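Local coordinates for glucose-resistance amylase regulator (Weissella paramesenteroides ATCC 33313, PDB 4RK6), which binds glucose between the two lobes of its sugar-binding domain and probably acts as a LacI-family, DNA-binding regulator of transcription, at residues A[112-117]-A[147-152]. Sequence-based numbering, arbitrary orientation. Where two conformers were deposited one is given.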
# COMPACT_ATOMS: atom_id res chain seq x y z
N GLU A 112 -0.95 17.57 -19.39
CA GLU A 112 -2.27 18.07 -18.99
C GLU A 112 -2.43 18.05 -17.48
O GLU A 112 -2.98 19.01 -16.90
CB GLU A 112 -3.36 17.23 -19.64
CG GLU A 112 -4.76 17.82 -19.53
CD GLU A 112 -5.80 16.95 -20.23
OE1 GLU A 112 -6.82 16.62 -19.59
OE2 GLU A 112 -5.59 16.59 -21.41
N MSE A 113 -1.98 16.96 -16.84
CA MSE A 113 -2.04 16.88 -15.35
C MSE A 113 -1.30 18.03 -14.76
O MSE A 113 -1.85 18.80 -13.96
CB MSE A 113 -1.44 15.60 -14.78
CG MSE A 113 -2.31 14.39 -15.06
SE MSE A 113 -1.76 12.92 -13.88
CE MSE A 113 -0.13 12.40 -14.86
N MSE A 114 -0.05 18.19 -15.17
CA MSE A 114 0.80 19.23 -14.58
C MSE A 114 0.29 20.61 -14.87
O MSE A 114 0.27 21.48 -14.00
CB MSE A 114 2.23 19.13 -15.09
CG MSE A 114 3.14 20.16 -14.45
SE MSE A 114 3.40 19.78 -12.52
CE MSE A 114 4.30 18.07 -12.76
N ASN A 115 -0.09 20.84 -16.12
CA ASN A 115 -0.60 22.13 -16.49
C ASN A 115 -1.90 22.50 -15.75
O ASN A 115 -2.08 23.65 -15.38
CB ASN A 115 -0.78 22.19 -17.99
CG ASN A 115 -1.00 23.59 -18.47
OD1 ASN A 115 -0.13 24.45 -18.31
ND2 ASN A 115 -2.18 23.85 -19.02
N SER A 116 -2.77 21.53 -15.49
CA SER A 116 -3.99 21.79 -14.72
C SER A 116 -3.64 22.26 -13.30
O SER A 116 -4.29 23.09 -12.75
CB SER A 116 -4.91 20.56 -14.68
OG SER A 116 -4.45 19.55 -13.80
N ILE A 117 -2.59 21.70 -12.72
CA ILE A 117 -2.24 22.06 -11.35
C ILE A 117 -1.65 23.46 -11.30
O ILE A 117 -2.00 24.25 -10.46
CB ILE A 117 -1.24 21.05 -10.73
CG1 ILE A 117 -1.86 19.65 -10.67
CG2 ILE A 117 -0.80 21.55 -9.36
CD1 ILE A 117 -0.86 18.56 -10.34
N THR A 147 10.28 18.52 -16.27
CA THR A 147 10.21 19.22 -17.55
C THR A 147 8.84 19.85 -17.80
O THR A 147 8.76 21.01 -18.20
CB THR A 147 10.67 18.29 -18.67
OG1 THR A 147 12.08 18.11 -18.51
CG2 THR A 147 10.38 18.89 -20.02
N ASN A 148 7.76 19.12 -17.51
CA ASN A 148 6.43 19.69 -17.70
C ASN A 148 6.11 20.84 -16.75
O ASN A 148 5.43 21.79 -17.13
CB ASN A 148 5.37 18.60 -17.59
CG ASN A 148 5.35 17.68 -18.78
OD1 ASN A 148 5.76 18.06 -19.90
ND2 ASN A 148 4.90 16.48 -18.57
N PHE A 149 6.61 20.75 -15.52
CA PHE A 149 6.44 21.83 -14.54
C PHE A 149 7.10 23.09 -15.05
O PHE A 149 6.50 24.15 -15.07
CB PHE A 149 7.05 21.41 -13.20
CG PHE A 149 7.04 22.48 -12.14
CD1 PHE A 149 5.85 23.08 -11.74
CD2 PHE A 149 8.21 22.88 -11.54
CE1 PHE A 149 5.83 24.07 -10.76
CE2 PHE A 149 8.20 23.85 -10.54
CZ PHE A 149 7.01 24.46 -10.17
N ILE A 150 8.34 22.95 -15.50
CA ILE A 150 9.07 24.09 -16.02
C ILE A 150 8.37 24.70 -17.25
O ILE A 150 8.18 25.92 -17.32
CB ILE A 150 10.55 23.77 -16.25
CG1 ILE A 150 11.22 23.55 -14.88
CG2 ILE A 150 11.24 24.94 -16.96
CD1 ILE A 150 12.50 22.77 -14.93
N LYS A 151 7.94 23.85 -18.17
CA LYS A 151 7.23 24.29 -19.38
C LYS A 151 5.95 25.03 -19.01
O LYS A 151 5.68 26.12 -19.51
CB LYS A 151 6.90 23.10 -20.27
CG LYS A 151 6.13 23.46 -21.55
CD LYS A 151 5.79 22.23 -22.38
CE LYS A 151 5.31 22.59 -23.79
NZ LYS A 151 4.34 23.72 -23.83
N SER A 152 5.17 24.46 -18.09
CA SER A 152 3.91 25.08 -17.71
C SER A 152 4.13 26.44 -17.02
O SER A 152 3.41 27.40 -17.30
CB SER A 152 3.10 24.13 -16.80
OG SER A 152 1.87 24.75 -16.46
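Helix-helix packing joins selenomethionine Met114 to Asn148 and Phe149, and Asn115 to Ser152, where helices 110-123 and 144-155 lie next to each other in one lobe of the sugar-binding domain. The segment axes approach to 9.0 Å and cross at -45°. Met114 is pressed against the backbone of the facing helix: its CG, anti to the backbone N, stands 3.7 Å from Phe149 N, and its CB meets Asn148 CB at 4.0 Å. A bend at chi2 (68°) then sets Met114 SE 4.1 Å from Phe149 CB. This is an oblique Met-aromatic contact, in which Met114 SE lies 5.3 Å from the centroid of the Phe149 ring. Both side chains also touch Ile194 of strand 192-195, as expected of the periplasmic-binding-protein-like fold, in which helices pack against a largely parallel sheet. Bound glucose lies about 9 Å from the side chain of Met114. On the Asn115 side the contact turns polar. Ser152, a buried residue, donates from OG to Asn115 OD1 over 2.7 Å, approaching at a C=O...donor angle of 133° and close to the carbonyl plane. The bond thus links the two helices directly through side chains and gives that hydroxyl an acceptor. Asn115 also touches His156, whose ND1 is hydrogen-bonded to Ser152 O, while the side chain of Ser152 rests on Val118, further along helix 110-123.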